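Local coordinates for protein NAD(P)H dehydrogenase (quinone) (PDB 1YDG) that catalyses the reduction of quinones to quinols by NADH or NADPH, as a homotetrameric flavoprotein that binds one FMN per monomer, at residues B[121-127]-B[169-173]; B[12-16]-B[85-89]; B[97-101]-B[137-141]; B[150-156]-B[188-193]. All blocks are in the same frame, centred on the assembly; numbering follows the deposited sequence.

Interaction 1: residues B[121-127]-B[169-173]; sequences MTSAQNV and ASVTA
T172, with chi1 m, lays its side chain against the loop at 125-127: its CG2 is 3.1 Å from Q125 O, and its OG1 is 3.5 Å from V127 CA. Before that loop, 121-124 and 170-172 run side by side as parallel strands. Their axes approach to 4.6 Å at 17°. The register pairs T122 with S170, S123 with V171 and A124 with T172, with CA-CA distances of 4.7, 4.6 and 5.2 Å. Four backbone hydrogen bonds form the ladder: T122 N to A169 O (3.0 Å), V171 N to T122 O (3.1 Å), A124 N to V171 O (3.1 Å) and A173 N to A124 O (2.6 Å). T122, S170, A124 and T172 share one face. T122 CG2 lies 3.5 Å from S170 CB there, while T122 OG1 bonds to S86 O. S123 (chi1 p) and V171 (chi1 t) share the other face, with their CB atoms 4.3 Å apart. Q125 leaves the strand with phi/psi of -74/-25. V127 meets V127 of the second subunit. S123 to V127 belong to the FMN site. This is the flavodoxin-like arrangement, in which a loop at the C-terminal edge of the parallel sheet binds the flavin.

Interaction 2: residues B[12-16]-B[85-89]; sequences VFYSS and SSPTR. With SO4 (sulfate ion), chain J.
The end of strand 8-13 pairs in parallel with strand 81-89 at F13 and S85, whose CA atoms are 4.4 Å apart. S85 N bonds to V12 O and Y14 N to S85 O, both at 2.9 Å. Beyond this bridge the segments part, their end-to-end directions 40° apart. Y14 (chi1 t, chi2 70°) sets its ring edge against P87, with Y14 CD2 3.8 Å from P87 CD. Y14 OH accepts a hydrogen bond from S16 OG (2.9 Å, S16 chi1 m) and also pairs with E45. R89 (m, m, t, chi4 -96°) folds back. R89 NH1 donates to T88 O at 3.3 Å, and R89 NH2 lies 3.1 Å from S16 OG. S85 (chi1 t) holds water 1 through OG at 2.8 Å, and this water donates to Y14 O at 2.7 Å. S15 OG (chi1 t) donates to sulfate O4 at 2.7 Å, and S16 N to O3 at 2.8 Å. T17, T19 and G20 also bind the sulfate. These lie in the FMN loop, so the ion probably marks the flavin phosphate site, as in flavodoxins. Strand 117-124 borders strand 81-89 on its other side. Helices 56-64 and 95-102 touch Y14.

Interaction 3: residues B[97-101]-B[137-141]; sequences MRAFI and TLYMT
The two helical segments run almost exactly parallel, 2° apart, their axes 12.6 Å apart at closest approach. The nearest CA pairs are I101 with T141 at 8.5 Å and R98 with L138 at 9.3 Å. At this spacing side chains make nearly all the contact. The apolar part centres on L138 (m, t): its CD2 lies 4.1 Å from I101 CD1 and 4.3 Å from M97 CG. I101 CG2 meets T141 CG2 at 3.9 Å. Both helices pack on one face of the flavodoxin-like sheet: M97 and I101 touch F84 of strand 81-89, and L138 touches A120 of strand 117-124. The polar part belongs to R98, whose m, m, m chain carries the guanidinium across. R98 NH2 donates to T141 OG1 at 3.1 Å. R98 NH1 donates to water 3 (3.2 Å), which donates to T137 OG1 (2.5 Å). T137 OG1 itself bonds to T134 O. T141 OG1 also bonds to F90 O of the third subunit, and R98 packs on R89 of that subunit.

Interaction 4: residues B[150-156]-B[188-193]; sequences TPPGYTD and HQVRRQ
H188, R192 and T150 bury the most surface where an irregular loop lies along a helix. The nearest CA pairs are P152 with Q189 (5.2 Å) and T150 with Q193 (6.1 Å). H188 NE2 (chi1 t, chi2 73°) donates to T155 OG1 at 2.6 Å. D156 CB makes a CH-pi contact over the H188 ring face, 3.5 Å from its centroid. T155 OG1 (chi1 p) in turn donates a hydrogen bond to P152 O at 2.8 Å. R192 is extended (t, t, t), with T155 CG2 over one guanidinium face. Water 5 bridges R192 NH2 (3.1 Å) and P151 O (2.6 Å). R192 NH1 bonds to N115 of the fourth subunit. T150 OG1 lies 3.3 Å from Q193 CG. Water 4 joins T150 O (2.8 Å) and Q189 O (2.9 Å). D156 OD2 and R191 NH2 form a long salt bridge (3.8 Å). The loop joins strand 148-149 to helix 157-162, which D156 N-caps. Helix 180-204 meets this loop and reaches strands 81-89 and 117-124 through Q189 and Q193.

In the fold
Interactions 1 and 2 have centres about 10 Å apart and share one sheet, as neighbouring strands 81-89 and 117-124. T122 OG1 to S86 O (2.6 Å) and S123 O to T88 N (2.7 Å) link them. Together they supply residues from three FMN-binding stretches: S15 and S16, T88 and R89, and S123 to V127. Interaction 3 packs beside interaction 2, centres about 11 Å apart, with M97 CE 3.3 Å from S85 O. Interaction 4 lies farther out, its centre about 17 Å from that of interaction 1, but Q189 OE1 reaches A169 N at 2.9 Å. Interactions 3 and 4 both touch the fourth subunit, and Y139 OH lies 3.6 Å from P151 CB.

Interaction 1: residues B[121-127]-B[169-173]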
# COMPACT_ATOMS: atom_id res chain seq x y z
N MET B 121 -13.49 -7.47 2.64
CA MET B 121 -13.34 -8.81 2.09
C MET B 121 -13.14 -8.68 0.60
O MET B 121 -13.53 -7.67 -0.01
CB MET B 121 -14.57 -9.69 2.32
CG MET B 121 -14.97 -9.88 3.76
SD MET B 121 -16.39 -11.01 3.98
CE MET B 121 -17.60 -10.31 2.90
N THR B 122 -12.52 -9.69 0.01
CA THR B 122 -12.25 -9.66 -1.41
C THR B 122 -12.13 -11.06 -2.05
O THR B 122 -12.21 -12.09 -1.37
CB THR B 122 -10.98 -8.82 -1.68
OG1 THR B 122 -10.88 -8.50 -3.08
CG2 THR B 122 -9.72 -9.56 -1.20
N SER B 123 -11.92 -11.05 -3.36
CA SER B 123 -11.56 -12.27 -4.10
C SER B 123 -10.77 -11.98 -5.37
O SER B 123 -10.82 -10.87 -5.91
CB SER B 123 -12.81 -13.04 -4.49
OG SER B 123 -13.63 -12.24 -5.30
N ALA B 124 -10.05 -13.00 -5.85
CA ALA B 124 -9.41 -12.97 -7.16
C ALA B 124 -9.39 -14.38 -7.74
O ALA B 124 -9.65 -15.35 -7.03
CB ALA B 124 -8.00 -12.45 -7.05
N GLN B 125 -9.04 -14.48 -9.03
CA GLN B 125 -8.92 -15.79 -9.70
C GLN B 125 -7.65 -16.53 -9.27
O GLN B 125 -7.62 -17.76 -9.31
CB GLN B 125 -9.01 -15.63 -11.22
CG GLN B 125 -10.39 -15.10 -11.64
CD GLN B 125 -10.75 -15.34 -13.11
OE1 GLN B 125 -10.44 -16.40 -13.68
NE2 GLN B 125 -11.44 -14.37 -13.71
N ASN B 126 -6.65 -15.76 -8.83
CA ASN B 126 -5.36 -16.29 -8.37
C ASN B 126 -5.19 -16.10 -6.87
O ASN B 126 -5.74 -15.17 -6.29
CB ASN B 126 -4.26 -15.58 -9.14
CG ASN B 126 -4.42 -15.73 -10.64
OD1 ASN B 126 -4.29 -16.83 -11.18
ND2 ASN B 126 -4.73 -14.62 -11.32
N VAL B 127 -4.43 -16.99 -6.22
CA VAL B 127 -4.35 -16.93 -4.75
C VAL B 127 -3.71 -15.61 -4.34
O VAL B 127 -4.19 -14.93 -3.41
CB VAL B 127 -3.59 -18.13 -4.08
CG1 VAL B 127 -4.09 -18.33 -2.65
CG2 VAL B 127 -3.78 -19.42 -4.84
N ALA B 169 -11.12 -11.57 4.89
CA ALA B 169 -11.40 -12.78 4.12
C ALA B 169 -11.11 -12.54 2.65
O ALA B 169 -11.46 -11.49 2.11
CB ALA B 169 -12.86 -13.21 4.30
N SER B 170 -10.41 -13.48 2.03
CA SER B 170 -10.15 -13.40 0.60
C SER B 170 -10.13 -14.79 0.01
O SER B 170 -9.43 -15.69 0.48
CB SER B 170 -8.87 -12.62 0.28
OG SER B 170 -7.71 -13.28 0.72
N VAL B 171 -10.95 -14.93 -1.03
CA VAL B 171 -11.29 -16.18 -1.65
C VAL B 171 -10.68 -16.22 -3.05
O VAL B 171 -10.64 -15.20 -3.74
CB VAL B 171 -12.82 -16.29 -1.74
CG1 VAL B 171 -13.25 -17.44 -2.62
CG2 VAL B 171 -13.41 -16.41 -0.35
N THR B 172 -10.22 -17.40 -3.46
CA THR B 172 -9.77 -17.61 -4.84
C THR B 172 -10.98 -18.05 -5.67
O THR B 172 -11.54 -19.14 -5.46
CB THR B 172 -8.61 -18.61 -4.93
OG1 THR B 172 -7.53 -18.14 -4.11
CG2 THR B 172 -8.10 -18.73 -6.36
N ALA B 173 -11.39 -17.17 -6.59
CA ALA B 173 -12.60 -17.34 -7.40
C ALA B 173 -12.39 -18.42 -8.46
O ALA B 173 -11.54 -18.27 -9.34
CB ALA B 173 -12.98 -16.01 -8.06

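Interaction 2: residues B[12-16]-B[85-89]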
# COMPACT_ATOMS: atom_id res chain seq x y z
N VAL B 12 -22.01 -4.37 2.37
CA VAL B 12 -22.08 -3.76 1.04
C VAL B 12 -21.06 -4.48 0.16
O VAL B 12 -19.85 -4.51 0.47
CB VAL B 12 -21.77 -2.24 1.06
CG1 VAL B 12 -21.84 -1.65 -0.34
CG2 VAL B 12 -22.71 -1.52 1.99
N PHE B 13 -21.55 -5.12 -0.89
CA PHE B 13 -20.72 -5.98 -1.72
C PHE B 13 -20.99 -5.73 -3.19
O PHE B 13 -22.14 -5.45 -3.59
CB PHE B 13 -20.94 -7.46 -1.38
CG PHE B 13 -22.23 -8.02 -1.93
CD1 PHE B 13 -22.24 -8.71 -3.14
CD2 PHE B 13 -23.42 -7.79 -1.27
CE1 PHE B 13 -23.40 -9.19 -3.66
CE2 PHE B 13 -24.62 -8.27 -1.80
CZ PHE B 13 -24.61 -8.96 -2.99
N TYR B 14 -19.93 -5.76 -3.98
CA TYR B 14 -20.05 -5.88 -5.42
C TYR B 14 -19.73 -7.32 -5.82
O TYR B 14 -18.82 -7.94 -5.25
CB TYR B 14 -19.13 -4.92 -6.18
CG TYR B 14 -19.31 -5.15 -7.65
CD1 TYR B 14 -20.49 -4.78 -8.28
CD2 TYR B 14 -18.38 -5.89 -8.38
CE1 TYR B 14 -20.71 -5.07 -9.64
CE2 TYR B 14 -18.59 -6.21 -9.73
CZ TYR B 14 -19.76 -5.79 -10.34
OH TYR B 14 -19.98 -6.09 -11.65
N SER B 15 -20.47 -7.85 -6.78
CA SER B 15 -20.21 -9.17 -7.34
C SER B 15 -20.62 -9.18 -8.82
O SER B 15 -21.76 -8.82 -9.16
CB SER B 15 -20.99 -10.24 -6.57
OG SER B 15 -20.64 -11.54 -7.02
N SER B 16 -19.69 -9.58 -9.70
CA SER B 16 -20.05 -9.85 -11.08
C SER B 16 -20.58 -11.28 -11.22
O SER B 16 -21.70 -11.50 -11.66
CB SER B 16 -18.85 -9.71 -12.02
OG SER B 16 -18.32 -8.40 -12.00
N SER B 85 -17.12 -5.60 0.48
CA SER B 85 -16.58 -6.72 -0.27
C SER B 85 -16.55 -6.38 -1.74
O SER B 85 -17.56 -5.97 -2.32
CB SER B 85 -17.43 -7.98 -0.02
OG SER B 85 -16.87 -9.10 -0.68
N SER B 86 -15.38 -6.53 -2.35
CA SER B 86 -15.23 -6.37 -3.79
C SER B 86 -14.28 -7.40 -4.37
O SER B 86 -13.22 -7.61 -3.79
CB SER B 86 -14.63 -5.00 -4.09
OG SER B 86 -14.46 -4.86 -5.47
N PRO B 87 -14.59 -7.94 -5.56
CA PRO B 87 -13.53 -8.71 -6.22
C PRO B 87 -12.41 -7.76 -6.60
O PRO B 87 -12.61 -6.55 -6.73
CB PRO B 87 -14.20 -9.29 -7.47
CG PRO B 87 -15.47 -8.52 -7.65
CD PRO B 87 -15.81 -7.84 -6.37
N THR B 88 -11.21 -8.29 -6.74
CA THR B 88 -10.09 -7.46 -7.17
C THR B 88 -10.17 -7.18 -8.65
O THR B 88 -10.58 -8.05 -9.42
CB THR B 88 -8.74 -8.12 -6.87
OG1 THR B 88 -7.70 -7.14 -7.00
CG2 THR B 88 -8.45 -9.23 -7.87
N ARG B 89 -9.82 -5.95 -9.04
CA ARG B 89 -9.49 -5.60 -10.42
C ARG B 89 -8.10 -4.99 -10.46
O ARG B 89 -7.92 -3.86 -10.01
CB ARG B 89 -10.44 -4.54 -11.00
CG ARG B 89 -11.87 -4.95 -11.12
CD ARG B 89 -12.10 -5.94 -12.24
NE ARG B 89 -13.52 -6.26 -12.30
CZ ARG B 89 -14.10 -7.32 -11.73
NH1 ARG B 89 -13.40 -8.23 -11.06
NH2 ARG B 89 -15.40 -7.46 -11.85
S SO4 J . -17.25 -12.17 -8.22
O1 SO4 J . -17.70 -13.51 -8.61
O2 SO4 J . -15.84 -12.21 -7.86
O3 SO4 J . -17.47 -11.29 -9.36
O4 SO4 J . -17.99 -11.72 -7.05
O HOH W 1 -17.10 -9.00 -3.49
O HOH W 2 -17.28 -6.18 -13.79

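Interaction 3: residues B[97-101]-B[137-141]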
# COMPACT_ATOMS: atom_id res chain seq x y z
N MET B 97 -17.58 -0.62 -7.15
CA MET B 97 -17.42 -0.32 -5.75
C MET B 97 -16.90 1.10 -5.58
O MET B 97 -17.44 1.86 -4.78
CB MET B 97 -16.49 -1.34 -5.08
CG MET B 97 -16.12 -1.03 -3.62
SD MET B 97 -17.49 -1.00 -2.47
CE MET B 97 -17.85 -2.71 -2.12
N ARG B 98 -15.88 1.48 -6.33
CA ARG B 98 -15.39 2.87 -6.25
C ARG B 98 -16.49 3.89 -6.61
O ARG B 98 -16.52 4.95 -6.04
CB ARG B 98 -14.17 3.12 -7.13
CG ARG B 98 -12.94 2.26 -6.81
CD ARG B 98 -12.52 2.25 -5.36
NE ARG B 98 -12.28 3.59 -4.80
CZ ARG B 98 -11.66 3.83 -3.65
NH1 ARG B 98 -11.16 2.84 -2.91
NH2 ARG B 98 -11.51 5.08 -3.23
N ALA B 99 -17.34 3.57 -7.58
CA ALA B 99 -18.44 4.48 -7.93
C ALA B 99 -19.34 4.71 -6.74
O ALA B 99 -19.74 5.84 -6.50
CB ALA B 99 -19.23 3.95 -9.10
N PHE B 100 -19.63 3.64 -5.99
CA PHE B 100 -20.39 3.73 -4.77
C PHE B 100 -19.68 4.61 -3.75
O PHE B 100 -20.26 5.51 -3.18
CB PHE B 100 -20.65 2.35 -4.15
CG PHE B 100 -21.33 2.44 -2.83
CD1 PHE B 100 -22.61 2.99 -2.73
CD2 PHE B 100 -20.68 2.05 -1.67
CE1 PHE B 100 -23.24 3.11 -1.48
CE2 PHE B 100 -21.29 2.18 -0.45
CZ PHE B 100 -22.57 2.71 -0.36
N ILE B 101 -18.40 4.32 -3.51
CA ILE B 101 -17.58 5.11 -2.60
C ILE B 101 -17.62 6.61 -2.97
O ILE B 101 -17.75 7.46 -2.10
CB ILE B 101 -16.12 4.55 -2.58
CG1 ILE B 101 -16.08 3.22 -1.81
CG2 ILE B 101 -15.15 5.56 -1.98
CD1 ILE B 101 -14.81 2.41 -2.03
N THR B 137 -6.49 -0.98 -0.07
CA THR B 137 -7.08 0.24 -0.66
C THR B 137 -8.42 0.57 -0.00
O THR B 137 -8.77 1.74 0.18
CB THR B 137 -7.27 0.13 -2.17
OG1 THR B 137 -8.19 -0.92 -2.48
CG2 THR B 137 -5.97 -0.16 -2.87
N LEU B 138 -9.17 -0.47 0.37
CA LEU B 138 -10.47 -0.28 1.02
C LEU B 138 -10.34 0.23 2.46
O LEU B 138 -11.11 1.11 2.89
CB LEU B 138 -11.27 -1.59 0.97
CG LEU B 138 -11.75 -1.99 -0.43
CD1 LEU B 138 -12.43 -3.35 -0.38
CD2 LEU B 138 -12.70 -0.93 -1.06
N TYR B 139 -9.35 -0.29 3.19
CA TYR B 139 -9.08 0.22 4.53
C TYR B 139 -8.58 1.66 4.48
O TYR B 139 -9.01 2.48 5.32
CB TYR B 139 -8.11 -0.67 5.33
CG TYR B 139 -8.73 -1.96 5.80
CD1 TYR B 139 -9.59 -2.00 6.89
CD2 TYR B 139 -8.44 -3.16 5.16
CE1 TYR B 139 -10.17 -3.17 7.30
CE2 TYR B 139 -9.03 -4.35 5.58
CZ TYR B 139 -9.88 -4.35 6.64
OH TYR B 139 -10.45 -5.54 7.04
N MET B 140 -7.69 1.97 3.52
CA MET B 140 -7.17 3.35 3.42
C MET B 140 -8.31 4.36 3.21
O MET B 140 -8.33 5.42 3.84
CB MET B 140 -6.13 3.51 2.32
CG MET B 140 -4.80 2.76 2.52
SD MET B 140 -3.96 2.90 4.12
CE MET B 140 -4.51 1.40 4.90
N THR B 141 -9.24 4.03 2.33
CA THR B 141 -10.47 4.84 2.12
C THR B 141 -11.25 5.06 3.41
O THR B 141 -11.68 6.18 3.72
CB THR B 141 -11.38 4.17 1.03
OG1 THR B 141 -10.77 4.38 -0.25
CG2 THR B 141 -12.78 4.74 1.01
O HOH W 3 -9.79 0.21 -4.11

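Interaction 4: residues B[150-156]-B[188-193]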
# COMPACT_ATOMS: atom_id res chain seq x y z
N THR B 150 -11.57 -2.78 11.92
CA THR B 150 -11.59 -4.02 12.69
C THR B 150 -11.24 -5.26 11.85
O THR B 150 -12.03 -6.19 11.74
CB THR B 150 -12.95 -4.28 13.36
OG1 THR B 150 -13.96 -4.45 12.36
CG2 THR B 150 -13.30 -3.16 14.31
N PRO B 151 -10.01 -5.30 11.32
CA PRO B 151 -9.65 -6.47 10.52
C PRO B 151 -9.51 -7.72 11.43
O PRO B 151 -9.28 -7.57 12.63
CB PRO B 151 -8.33 -6.05 9.91
CG PRO B 151 -7.70 -5.21 10.94
CD PRO B 151 -8.88 -4.37 11.46
N PRO B 152 -9.66 -8.93 10.87
CA PRO B 152 -9.62 -10.14 11.69
C PRO B 152 -8.27 -10.51 12.29
O PRO B 152 -8.25 -11.17 13.32
CB PRO B 152 -10.05 -11.24 10.71
CG PRO B 152 -9.79 -10.72 9.39
CD PRO B 152 -9.92 -9.23 9.46
N GLY B 153 -7.17 -10.11 11.67
CA GLY B 153 -5.87 -10.64 12.07
C GLY B 153 -5.93 -12.17 12.10
O GLY B 153 -6.60 -12.79 11.26
N TYR B 154 -5.26 -12.77 13.08
CA TYR B 154 -5.27 -14.22 13.25
C TYR B 154 -6.00 -14.61 14.52
O TYR B 154 -5.64 -15.58 15.19
CB TYR B 154 -3.83 -14.75 13.28
CG TYR B 154 -3.09 -14.57 11.98
CD1 TYR B 154 -2.36 -13.42 11.74
CD2 TYR B 154 -3.11 -15.57 11.01
CE1 TYR B 154 -1.68 -13.25 10.55
CE2 TYR B 154 -2.42 -15.41 9.82
CZ TYR B 154 -1.71 -14.24 9.60
OH TYR B 154 -1.02 -14.07 8.44
N THR B 155 -7.06 -13.88 14.84
CA THR B 155 -7.74 -14.07 16.11
C THR B 155 -8.54 -15.39 16.21
O THR B 155 -9.04 -15.73 17.29
CB THR B 155 -8.61 -12.85 16.48
OG1 THR B 155 -9.49 -12.53 15.40
CG2 THR B 155 -7.72 -11.65 16.79
N ASP B 156 -8.64 -16.14 15.11
CA ASP B 156 -9.11 -17.55 15.15
C ASP B 156 -8.10 -18.47 14.44
O ASP B 156 -7.24 -17.98 13.71
CB ASP B 156 -10.50 -17.68 14.50
CG ASP B 156 -11.33 -18.83 15.08
OD1 ASP B 156 -11.01 -20.01 14.82
OD2 ASP B 156 -12.33 -18.55 15.79
N HIS B 188 -16.09 -15.57 11.36
CA HIS B 188 -15.33 -15.07 12.50
C HIS B 188 -15.08 -13.57 12.38
O HIS B 188 -15.27 -12.82 13.36
CB HIS B 188 -13.99 -15.81 12.62
CG HIS B 188 -13.04 -15.18 13.60
ND1 HIS B 188 -13.23 -15.24 14.97
CD2 HIS B 188 -11.93 -14.42 13.40
CE1 HIS B 188 -12.26 -14.57 15.57
NE2 HIS B 188 -11.46 -14.07 14.65
N GLN B 189 -14.67 -13.15 11.19
CA GLN B 189 -14.46 -11.72 10.89
C GLN B 189 -15.66 -10.87 11.28
O GLN B 189 -15.51 -9.84 11.93
CB GLN B 189 -14.14 -11.51 9.43
CG GLN B 189 -13.84 -10.05 9.06
CD GLN B 189 -13.44 -9.87 7.63
OE1 GLN B 189 -12.83 -10.76 7.03
NE2 GLN B 189 -13.77 -8.70 7.05
N VAL B 190 -16.84 -11.32 10.87
CA VAL B 190 -18.09 -10.59 11.10
C VAL B 190 -18.52 -10.69 12.56
O VAL B 190 -18.87 -9.70 13.17
CB VAL B 190 -19.21 -11.09 10.16
CG1 VAL B 190 -20.55 -10.37 10.46
CG2 VAL B 190 -18.83 -10.88 8.69
N ARG B 191 -18.46 -11.90 13.13
CA ARG B 191 -18.85 -12.12 14.52
C ARG B 191 -17.98 -11.22 15.42
O ARG B 191 -18.46 -10.54 16.32
CB ARG B 191 -18.72 -13.61 14.87
CG ARG B 191 -18.85 -13.98 16.34
CD ARG B 191 -18.81 -15.51 16.54
NE ARG B 191 -17.46 -16.04 16.27
CZ ARG B 191 -17.13 -16.91 15.30
NH1 ARG B 191 -18.03 -17.42 14.46
NH2 ARG B 191 -15.85 -17.28 15.18
N ARG B 192 -16.69 -11.20 15.13
CA ARG B 192 -15.75 -10.41 15.89
C ARG B 192 -16.05 -8.92 15.77
O ARG B 192 -16.04 -8.21 16.77
CB ARG B 192 -14.36 -10.72 15.38
CG ARG B 192 -13.31 -9.78 15.87
CD ARG B 192 -11.94 -10.24 15.33
NE ARG B 192 -11.00 -9.15 15.47
CZ ARG B 192 -10.43 -8.80 16.61
NH1 ARG B 192 -10.70 -9.47 17.72
NH2 ARG B 192 -9.59 -7.78 16.64
N GLN B 193 -16.29 -8.46 14.55
CA GLN B 193 -16.61 -7.04 14.34
C GLN B 193 -17.88 -6.62 15.06
O GLN B 193 -17.94 -5.52 15.63
CB GLN B 193 -16.70 -6.73 12.84
CG GLN B 193 -17.11 -5.28 12.54
CD GLN B 193 -16.95 -4.90 11.10
OE1 GLN B 193 -16.51 -5.70 10.29
NE2 GLN B 193 -17.30 -3.65 10.76
O HOH W 4 -12.83 -8.82 12.20
O HOH W 5 -9.21 -5.65 14.45